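Cytochrome P450 monooxygenase (Rhodococcus sp. ECU0066, PDB 6KBH) probably works as a self-sufficient monooxygenase, joining a haem-binding cytochrome P450 domain to FMN- and [2Fe-2S]-binding reductase parts in one chain. Local coordinates at residues N122-N127 with H273-A278; P96-E101 with R333-A338; H190-P195 with G251-G256. All coordinates share one frame; numbering follows the deposited sequence.

Interaction 1: residues N122-N127 with H273-A278; sequences NRTLVN and HSMMMA. With HEM (protoporphyrin IX containing Fe), chain C.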
# COMPACT_ATOMS: atom_id res chain seq x y z
N ASN A 122 -19.09 -13.82 -21.51
CA ASN A 122 -19.31 -14.43 -20.21
C ASN A 122 -19.04 -13.42 -19.11
O ASN A 122 -18.26 -12.48 -19.27
CB ASN A 122 -18.40 -15.64 -20.04
CG ASN A 122 -18.17 -16.38 -21.33
OD1 ASN A 122 -17.18 -16.15 -22.02
ND2 ASN A 122 -19.09 -17.28 -21.67
N ARG A 123 -19.71 -13.62 -17.98
CA ARG A 123 -19.38 -12.87 -16.78
C ARG A 123 -17.92 -13.15 -16.41
O ARG A 123 -17.54 -14.31 -16.23
CB ARG A 123 -20.34 -13.27 -15.66
CG ARG A 123 -21.77 -12.84 -15.96
CD ARG A 123 -22.77 -13.17 -14.86
NE ARG A 123 -24.00 -12.40 -15.04
CZ ARG A 123 -25.13 -12.60 -14.37
NH1 ARG A 123 -25.21 -13.57 -13.46
NH2 ARG A 123 -26.19 -11.84 -14.61
N THR A 124 -17.10 -12.10 -16.36
CA THR A 124 -15.65 -12.25 -16.20
C THR A 124 -15.17 -11.53 -14.94
O THR A 124 -14.89 -10.32 -14.96
CB THR A 124 -14.92 -11.74 -17.44
OG1 THR A 124 -15.65 -12.11 -18.61
CG2 THR A 124 -13.53 -12.34 -17.52
N LEU A 125 -15.14 -12.28 -13.85
CA LEU A 125 -14.57 -12.01 -12.54
C LEU A 125 -15.32 -10.94 -11.76
O LEU A 125 -15.46 -11.07 -10.54
CB LEU A 125 -13.11 -11.55 -12.64
CG LEU A 125 -11.98 -12.23 -13.41
CD1 LEU A 125 -10.93 -11.19 -13.72
CD2 LEU A 125 -11.39 -13.33 -12.57
N VAL A 126 -15.96 -10.00 -12.44
CA VAL A 126 -16.61 -8.91 -11.71
C VAL A 126 -18.05 -9.29 -11.43
O VAL A 126 -18.59 -8.93 -10.38
CB VAL A 126 -16.52 -7.58 -12.48
CG1 VAL A 126 -16.73 -6.42 -11.52
CG2 VAL A 126 -15.18 -7.43 -13.18
N ASN A 127 -18.66 -10.04 -12.34
CA ASN A 127 -20.02 -10.54 -12.22
C ASN A 127 -20.08 -11.97 -11.69
O ASN A 127 -21.14 -12.39 -11.22
CB ASN A 127 -20.68 -10.52 -13.58
CG ASN A 127 -20.29 -9.32 -14.38
OD1 ASN A 127 -20.02 -9.41 -15.58
ND2 ASN A 127 -20.29 -8.17 -13.73
N HIS A 273 -11.71 -14.97 -24.55
CA HIS A 273 -12.35 -14.02 -25.45
C HIS A 273 -13.09 -12.95 -24.64
O HIS A 273 -13.07 -11.77 -24.99
CB HIS A 273 -13.30 -14.74 -26.40
CG HIS A 273 -13.69 -13.91 -27.59
ND1 HIS A 273 -14.56 -14.36 -28.56
CD2 HIS A 273 -13.32 -12.67 -27.96
CE1 HIS A 273 -14.70 -13.43 -29.48
NE2 HIS A 273 -13.96 -12.39 -29.14
N SER A 274 -13.73 -13.36 -23.54
CA SER A 274 -14.30 -12.39 -22.62
C SER A 274 -13.21 -11.60 -21.90
O SER A 274 -13.34 -10.39 -21.70
CB SER A 274 -15.21 -13.10 -21.61
OG SER A 274 -16.38 -13.60 -22.23
N MET A 275 -12.12 -12.28 -21.52
CA MET A 275 -11.01 -11.61 -20.84
C MET A 275 -10.41 -10.49 -21.66
O MET A 275 -9.75 -9.61 -21.09
CB MET A 275 -9.92 -12.62 -20.49
CG MET A 275 -10.21 -13.49 -19.28
SD MET A 275 -8.99 -14.80 -19.11
CE MET A 275 -7.48 -13.84 -18.98
N MET A 276 -10.60 -10.49 -22.98
CA MET A 276 -10.02 -9.45 -23.81
C MET A 276 -10.73 -8.11 -23.60
O MET A 276 -10.07 -7.08 -23.41
CB MET A 276 -10.07 -9.87 -25.28
CG MET A 276 -9.05 -9.15 -26.16
SD MET A 276 -7.37 -9.75 -25.97
CE MET A 276 -7.51 -11.38 -26.69
N MET A 277 -12.06 -8.11 -23.63
CA MET A 277 -12.80 -6.88 -23.38
C MET A 277 -12.86 -6.55 -21.90
O MET A 277 -12.65 -5.40 -21.50
CB MET A 277 -14.21 -6.96 -23.94
CG MET A 277 -14.95 -5.63 -23.86
SD MET A 277 -16.41 -5.54 -24.92
CE MET A 277 -17.72 -5.49 -23.70
N ALA A 278 -13.17 -7.56 -21.08
CA ALA A 278 -13.23 -7.35 -19.64
C ALA A 278 -11.97 -6.68 -19.13
O ALA A 278 -12.02 -5.84 -18.22
CB ALA A 278 -13.47 -8.68 -18.93
CHA HEM C . -12.93 -5.24 -9.76
CHB HEM C . -12.29 -0.32 -8.87
CHC HEM C . -8.22 -0.19 -12.25
CHD HEM C . -8.89 -5.07 -13.10
C1A HEM C . -12.91 -3.83 -9.37
C2A HEM C . -13.96 -3.51 -8.40
C3A HEM C . -13.78 -2.15 -8.15
C4A HEM C . -12.63 -1.76 -9.01
CMA HEM C . -14.59 -1.29 -7.23
CAA HEM C . -14.98 -4.42 -7.79
CBA HEM C . -14.71 -4.79 -6.37
CGA HEM C . -15.52 -5.87 -5.72
O1A HEM C . -16.57 -6.07 -6.40
O2A HEM C . -14.94 -6.27 -4.68
C1B HEM C . -11.15 0.20 -9.69
C2B HEM C . -10.65 1.66 -9.68
C3B HEM C . -9.37 1.69 -10.73
C4B HEM C . -9.25 0.27 -11.26
CMB HEM C . -11.20 2.79 -8.88
CAB HEM C . -8.53 2.85 -11.11
CBB HEM C . -7.91 3.65 -10.02
C1C HEM C . -8.29 -1.63 -12.61
C2C HEM C . -7.25 -1.93 -13.57
C3C HEM C . -7.42 -3.28 -13.82
C4C HEM C . -8.54 -3.65 -12.98
CMC HEM C . -6.23 -1.01 -14.15
CAC HEM C . -6.59 -4.12 -14.74
CBC HEM C . -7.14 -4.60 -16.04
C1D HEM C . -10.03 -5.34 -12.23
C2D HEM C . -10.45 -6.78 -12.28
C3D HEM C . -11.73 -6.84 -11.23
C4D HEM C . -11.84 -5.43 -10.73
CMD HEM C . -9.85 -7.86 -13.10
CAD HEM C . -12.54 -8.03 -10.88
CBD HEM C . -11.92 -8.97 -9.90
CGD HEM C . -12.82 -9.92 -9.20
O1D HEM C . -13.99 -9.49 -9.31
O2D HEM C . -12.16 -10.87 -8.69
NA HEM C . -12.08 -2.77 -9.76
NB HEM C . -10.28 -0.64 -10.58
NC HEM C . -9.10 -2.68 -12.24
ND HEM C . -10.79 -4.42 -11.27
FE HEM C . -10.62 -2.46 -11.03

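Interaction 2: residues P96-E101 with R333-A338; sequences PSIALE and RRLVTA. With HEM (protoporphyrin IX containing Fe), chain C.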
# COMPACT_ATOMS: atom_id res chain seq x y z
N PRO A 96 -22.32 -10.35 -6.64
CA PRO A 96 -21.96 -9.34 -7.64
C PRO A 96 -22.64 -9.58 -8.98
O PRO A 96 -22.19 -9.06 -10.01
CB PRO A 96 -20.43 -9.50 -7.75
CG PRO A 96 -20.20 -10.95 -7.46
CD PRO A 96 -21.25 -11.34 -6.44
N SER A 97 -23.70 -10.39 -8.98
CA SER A 97 -24.45 -10.67 -10.21
C SER A 97 -24.77 -9.41 -10.99
O SER A 97 -24.71 -9.40 -12.23
CB SER A 97 -25.74 -11.42 -9.87
OG SER A 97 -25.49 -12.65 -9.22
N ILE A 98 -25.11 -8.33 -10.29
CA ILE A 98 -25.61 -7.11 -10.92
C ILE A 98 -24.51 -6.06 -11.09
O ILE A 98 -24.81 -4.90 -11.36
CB ILE A 98 -26.80 -6.54 -10.15
CG1 ILE A 98 -26.40 -6.27 -8.70
CG2 ILE A 98 -27.99 -7.49 -10.22
CD1 ILE A 98 -27.32 -5.34 -7.96
N ALA A 99 -23.24 -6.46 -10.96
CA ALA A 99 -22.14 -5.49 -10.87
C ALA A 99 -22.08 -4.59 -12.10
O ALA A 99 -21.80 -3.39 -11.97
CB ALA A 99 -20.81 -6.22 -10.69
N LEU A 100 -22.32 -5.13 -13.30
CA LEU A 100 -22.38 -4.32 -14.51
C LEU A 100 -23.75 -4.40 -15.18
O LEU A 100 -23.87 -4.17 -16.39
CB LEU A 100 -21.27 -4.69 -15.49
CG LEU A 100 -19.80 -4.58 -15.04
CD1 LEU A 100 -19.07 -5.89 -15.16
CD2 LEU A 100 -19.05 -3.52 -15.83
N GLU A 101 -24.79 -4.72 -14.42
CA GLU A 101 -26.15 -4.62 -14.93
C GLU A 101 -26.44 -3.18 -15.33
O GLU A 101 -26.17 -2.24 -14.57
CB GLU A 101 -27.16 -5.08 -13.87
CG GLU A 101 -28.45 -5.65 -14.42
CD GLU A 101 -29.58 -5.62 -13.41
OE1 GLU A 101 -29.70 -4.62 -12.66
OE2 GLU A 101 -30.34 -6.61 -13.34
N ARG A 333 -22.30 -2.00 -6.51
CA ARG A 333 -23.60 -2.67 -6.48
C ARG A 333 -23.46 -4.13 -6.10
O ARG A 333 -22.52 -4.81 -6.52
CB ARG A 333 -24.30 -2.54 -7.84
CG ARG A 333 -24.62 -1.10 -8.20
CD ARG A 333 -25.33 -0.99 -9.53
NE ARG A 333 -24.48 -1.36 -10.65
CZ ARG A 333 -24.93 -1.58 -11.88
NH1 ARG A 333 -26.23 -1.47 -12.13
NH2 ARG A 333 -24.09 -1.92 -12.85
N ARG A 334 -24.42 -4.60 -5.29
CA ARG A 334 -24.52 -6.00 -4.91
C ARG A 334 -25.99 -6.40 -4.92
O ARG A 334 -26.88 -5.57 -4.75
CB ARG A 334 -23.91 -6.25 -3.52
CG ARG A 334 -22.38 -6.24 -3.50
CD ARG A 334 -21.81 -7.46 -4.21
NE ARG A 334 -20.35 -7.51 -4.13
CZ ARG A 334 -19.53 -6.99 -5.04
NH1 ARG A 334 -20.01 -6.37 -6.10
NH2 ARG A 334 -18.22 -7.09 -4.87
N LEU A 335 -26.23 -7.69 -5.14
CA LEU A 335 -27.57 -8.25 -5.19
C LEU A 335 -27.80 -9.10 -3.95
O LEU A 335 -27.11 -10.11 -3.76
CB LEU A 335 -27.77 -9.08 -6.46
CG LEU A 335 -29.05 -9.90 -6.59
CD1 LEU A 335 -30.28 -9.01 -6.57
CD2 LEU A 335 -29.02 -10.75 -7.85
N VAL A 336 -28.75 -8.70 -3.11
CA VAL A 336 -29.04 -9.44 -1.89
C VAL A 336 -29.65 -10.78 -2.25
O VAL A 336 -30.59 -10.86 -3.06
CB VAL A 336 -29.95 -8.63 -0.97
CG1 VAL A 336 -30.13 -9.34 0.36
CG2 VAL A 336 -29.40 -7.23 -0.76
N THR A 337 -29.13 -11.86 -1.65
CA THR A 337 -29.55 -13.21 -2.00
C THR A 337 -30.50 -13.83 -0.98
O THR A 337 -31.10 -14.87 -1.27
CB THR A 337 -28.33 -14.12 -2.15
OG1 THR A 337 -27.75 -14.37 -0.87
CG2 THR A 337 -27.29 -13.47 -3.06
N ALA A 338 -30.66 -13.22 0.19
CA ALA A 338 -31.57 -13.75 1.20
C ALA A 338 -32.02 -12.61 2.10
O ALA A 338 -31.36 -11.57 2.20
CB ALA A 338 -30.91 -14.86 2.03
CHA HEM C . -12.93 -5.24 -9.76
CHB HEM C . -12.29 -0.32 -8.87
CHC HEM C . -8.22 -0.19 -12.25
CHD HEM C . -8.89 -5.07 -13.10
C1A HEM C . -12.91 -3.83 -9.37
C2A HEM C . -13.96 -3.51 -8.40
C3A HEM C . -13.78 -2.15 -8.15
C4A HEM C . -12.63 -1.76 -9.01
CMA HEM C . -14.59 -1.29 -7.23
CAA HEM C . -14.98 -4.42 -7.79
CBA HEM C . -14.71 -4.79 -6.37
CGA HEM C . -15.52 -5.87 -5.72
O1A HEM C . -16.57 -6.07 -6.40
O2A HEM C . -14.94 -6.27 -4.68
C1B HEM C . -11.15 0.20 -9.69
C2B HEM C . -10.65 1.66 -9.68
C3B HEM C . -9.37 1.69 -10.73
C4B HEM C . -9.25 0.27 -11.26
CMB HEM C . -11.20 2.79 -8.88
CAB HEM C . -8.53 2.85 -11.11
CBB HEM C . -7.91 3.65 -10.02
C1C HEM C . -8.29 -1.63 -12.61
C2C HEM C . -7.25 -1.93 -13.57
C3C HEM C . -7.42 -3.28 -13.82
C4C HEM C . -8.54 -3.65 -12.98
CMC HEM C . -6.23 -1.01 -14.15
CAC HEM C . -6.59 -4.12 -14.74
CBC HEM C . -7.14 -4.60 -16.04
C1D HEM C . -10.03 -5.34 -12.23
C2D HEM C . -10.45 -6.78 -12.28
C3D HEM C . -11.73 -6.84 -11.23
C4D HEM C . -11.84 -5.43 -10.73
CMD HEM C . -9.85 -7.86 -13.10
CAD HEM C . -12.54 -8.03 -10.88
CBD HEM C . -11.92 -8.97 -9.90
CGD HEM C . -12.82 -9.92 -9.20
O1D HEM C . -13.99 -9.49 -9.31
O2D HEM C . -12.16 -10.87 -8.69
NA HEM C . -12.08 -2.77 -9.76
NB HEM C . -10.28 -0.64 -10.58
NC HEM C . -9.10 -2.68 -12.24
ND HEM C . -10.79 -4.42 -11.27
FE HEM C . -10.62 -2.46 -11.03

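Interaction 3: residues H190-P195 with G251-G256; sequences HFLGVP and GWMPFG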
# COMPACT_ATOMS: atom_id res chain seq x y z
N HIS A 190 -0.95 -2.97 -23.35
CA HIS A 190 0.36 -3.56 -23.14
C HIS A 190 0.36 -4.56 -21.99
O HIS A 190 1.04 -5.59 -22.05
CB HIS A 190 1.40 -2.46 -22.90
CG HIS A 190 1.92 -1.83 -24.15
ND1 HIS A 190 2.60 -2.54 -25.12
CD2 HIS A 190 1.87 -0.55 -24.59
CE1 HIS A 190 2.94 -1.72 -26.10
NE2 HIS A 190 2.51 -0.51 -25.81
N PHE A 191 -0.40 -4.27 -20.92
CA PHE A 191 -0.53 -5.24 -19.83
C PHE A 191 -1.17 -6.53 -20.32
O PHE A 191 -0.85 -7.61 -19.82
CB PHE A 191 -1.35 -4.64 -18.69
CG PHE A 191 -1.66 -5.63 -17.59
CD1 PHE A 191 -0.72 -5.93 -16.62
CD2 PHE A 191 -2.90 -6.26 -17.54
CE1 PHE A 191 -1.01 -6.84 -15.62
CE2 PHE A 191 -3.18 -7.17 -16.54
CZ PHE A 191 -2.24 -7.46 -15.58
N LEU A 192 -2.08 -6.43 -21.28
CA LEU A 192 -2.82 -7.60 -21.75
C LEU A 192 -1.97 -8.46 -22.68
O LEU A 192 -2.23 -9.66 -22.81
CB LEU A 192 -4.10 -7.13 -22.46
CG LEU A 192 -5.36 -6.75 -21.66
CD1 LEU A 192 -6.26 -7.96 -21.45
CD2 LEU A 192 -5.07 -6.08 -20.32
N GLY A 193 -0.96 -7.88 -23.31
CA GLY A 193 -0.07 -8.60 -24.19
C GLY A 193 -0.42 -8.56 -25.67
O GLY A 193 0.05 -9.43 -26.41
N VAL A 194 -1.22 -7.59 -26.11
CA VAL A 194 -1.69 -7.51 -27.49
C VAL A 194 -0.58 -6.90 -28.35
O VAL A 194 0.13 -6.00 -27.88
CB VAL A 194 -3.01 -6.71 -27.57
CG1 VAL A 194 -2.88 -5.31 -26.95
CG2 VAL A 194 -3.54 -6.61 -29.00
N PRO A 195 -0.37 -7.38 -29.58
CA PRO A 195 0.66 -6.79 -30.44
C PRO A 195 0.40 -5.31 -30.70
O PRO A 195 -0.74 -4.88 -30.84
CB PRO A 195 0.55 -7.60 -31.74
CG PRO A 195 -0.01 -8.91 -31.31
CD PRO A 195 -0.95 -8.59 -30.19
N GLY A 251 2.38 -10.50 -21.01
CA GLY A 251 1.01 -10.03 -21.09
C GLY A 251 0.05 -10.90 -20.30
O GLY A 251 0.34 -12.07 -20.02
N TRP A 252 -1.11 -10.34 -19.94
CA TRP A 252 -2.11 -11.10 -19.20
C TRP A 252 -2.74 -12.18 -20.08
O TRP A 252 -2.93 -13.31 -19.63
CB TRP A 252 -3.17 -10.16 -18.63
CG TRP A 252 -4.06 -10.77 -17.57
CD1 TRP A 252 -3.66 -11.44 -16.45
CD2 TRP A 252 -5.49 -10.74 -17.53
NE1 TRP A 252 -4.75 -11.85 -15.73
CE2 TRP A 252 -5.89 -11.42 -16.37
CE3 TRP A 252 -6.47 -10.21 -18.37
CZ2 TRP A 252 -7.23 -11.59 -16.02
CZ3 TRP A 252 -7.80 -10.37 -18.02
CH2 TRP A 252 -8.17 -11.06 -16.86
N MET A 253 -3.07 -11.84 -21.32
CA MET A 253 -3.70 -12.80 -22.22
C MET A 253 -2.81 -14.00 -22.54
O MET A 253 -3.29 -15.14 -22.45
CB MET A 253 -4.18 -12.10 -23.49
CG MET A 253 -5.22 -11.02 -23.24
SD MET A 253 -6.59 -11.65 -22.26
CE MET A 253 -7.21 -12.93 -23.34
N PRO A 254 -1.53 -13.83 -22.92
CA PRO A 254 -0.68 -15.02 -23.09
C PRO A 254 -0.53 -15.82 -21.81
O PRO A 254 -0.52 -17.06 -21.85
CB PRO A 254 0.65 -14.44 -23.57
CG PRO A 254 0.62 -13.01 -23.16
CD PRO A 254 -0.81 -12.60 -23.28
N PHE A 255 -0.41 -15.14 -20.67
CA PHE A 255 -0.49 -15.84 -19.38
C PHE A 255 -1.79 -16.61 -19.26
O PHE A 255 -1.81 -17.73 -18.73
CB PHE A 255 -0.31 -14.82 -18.25
CG PHE A 255 -0.28 -15.41 -16.86
CD1 PHE A 255 -1.39 -16.02 -16.29
CD2 PHE A 255 0.88 -15.31 -16.09
CE1 PHE A 255 -1.34 -16.55 -15.01
CE2 PHE A 255 0.93 -15.83 -14.81
CZ PHE A 255 -0.17 -16.44 -14.27
N GLY A 256 -2.89 -16.04 -19.76
CA GLY A 256 -4.16 -16.75 -19.71
C GLY A 256 -4.19 -17.98 -20.59
O GLY A 256 -4.93 -18.93 -20.31

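Interaction 1: residues N122-N127 with H273-A278
Asn122 and Thr124 run in an extended path beside helix 269-281, their CA atoms lying 5.9 Å from that of Ser274 and 6.5 Å from that of Ala278, so that the loop follows about one turn of the helix. The polar half of the contact centres on the Ser274 hydroxyl. The backbone N of Asn122 donates to Ser274 OG over 2.8 Å, with a bent N-H...O angle of 144°. The same OG also bonds to the carbonyl of Ser270, one turn earlier in the helix; two partners thus fix the rotation of the hydroxyl.

Thr124 carries the apolar half. Its CG2 is anti to the backbone N, and this places the methyl against the helix while OG1 is left beside its own backbone N (chi1 -39°). From there Thr124 OG1 donates to Asn122 O at 2.7 Å, approaching from above the carbonyl plane (47° out of it), a bond that braces the loop from within. Thr124 CB packs against the Ala278 methyl, CB to CB 3.7 Å. Thr124 CG2 meets Met275 CG at 3.9 Å, the two side chains crossing at about a right angle; further out, Met275 rests on Trp252.

Beyond Thr124 the chain turns sharply at Leu125, where phi is positive, and passes to the haem. Leu125 CD1 touches the HEM methyl CMD at 3.6 Å, and Val126 CG2 touches the propionate carbon CAD at 3.6 Å. The carbonyl of Leu125 accepts a hydrogen bond from His391 ND1. This is the loop that leads into the cytochrome P450 C helix, which carries the haem-binding His133 and Arg137; it is seated on helix 269-281 and lines one edge of the haem pocket.

Interaction 2: residues P96-E101 with R333-A338
Arg333 and Arg334 reach the loop 96-101 from neighbouring positions on one strand of the P450 β1 sheet, and show how alternation along a strand can send two arginines to different tasks: Arg333 binds the loop, Arg334 the haem.

The hydrogen bonds of Arg333 gather the carbonyls of the type I turn Ile98-Glu101. Its chain bends at chi3 (-68°) to bring the guanidinium end-on to Glu101 O, which lies in the guanidinium plane and is held by two nitrogens at once, NH1 at 2.6 Å and NH2 at 2.7 Å. Arg333 NH2 also donates to Ala99 O at 2.9 Å, meeting that oxygen from above its carbonyl plane. Ile98 O, which already accepts the backbone N of Glu101 within the turn, lies over the centre of one guanidinium face. Tyr75 OH is a further partner of Arg333 NH1, whereas the carboxylate of Glu101 turns to a salt bridge with Lys352.

Apolar packing adds to these bonds. Ile98 has CG1 between its backbone N and carbonyl carbon (chi1 57°), the crowded position, which lays CG1 against Leu335 CB at 3.8 Å; the two side chains cross at about a right angle, and Ile98 CD1 reaches on to the backbone carbonyl of Arg334. Leu335 CD2 extends the patch to Ser97 CB.

The bond to the cofactor belongs to Arg334. Pro96 CB covers one face of its guanidinium, 3.5 Å above the plane and toward the rim, while Arg334 NH1 folds back to Arg333 O at 3.0 Å. With the group steadied in this way, Arg334 NH2 donates an almost straight hydrogen bond (172°) to the HEM propionate oxygen O1A.

Interaction 3: residues H190-P195 with G251-G256
Phe191 and Leu192, the last residues of helix 183-192, offer their carbonyls to the first backbone N-H groups of helix 252-262. Trp252 N donates to Phe191 O at 2.7 Å, lying in the carbonyl plane, and Met253 N donates to Leu192 O at 2.8 Å. The C-terminal end of one helix thus meets the N-terminal end of another, and the dipoles of the two helix ends would be expected to reinforce the pairing.

Two glycines permit this closeness. Gly251, at the N-cap position, and Gly193, leaving the helix with positive phi, bring their CA atoms to 3.6 Å, with no side chain on either to hold the backbones apart. Gly251 CA adds a C-H...O contact to Phe191 O.

Around this backbone core, the Phe191 ring and the five-membered ring of Trp252 are nearly parallel (23°) but barely overlap; the side chains touch closest where Phe191 CE2 meets Trp252 CB at 3.6 Å. Leu192 CD1 sits at the indole edge, 3.8 Å from Trp252 CE3, and also meets Met253 CG.

Farther out, Trp252 NE1 is fixed by the carbonyl of Leu140, and Phe144 meets the indole edge-to-face. Met275 and Met276 of helix 269-281 cover Met253. In cytochrome P450 terms this probably corresponds to the junction of the E and H helices in the helical core, with the side chain of Phe191 about 5 Å from the nearest haem atom.

From the N terminus, the chain meets segment 96-101 first, then 122-127 and 190-195; the partners follow in reverse order, 251-256, 273-278 and 333-338. The three contacts therefore nest without crossing. Interaction 3 closes the innermost loop, which is largely helical; interaction 1 encloses it, and interaction 2 spans both. Interactions 1 and 2 touch where Val126 and Asn127 pack on Pro96, Ala99 and Leu100, and both reach the haem. Interactions 1 and 3 meet through Met275 and Met276 against Trp252 and Met253, on successive helices. Interactions 2 and 3 do not touch; interaction 1 lies between them, joining the β1 sheet side to the helical core.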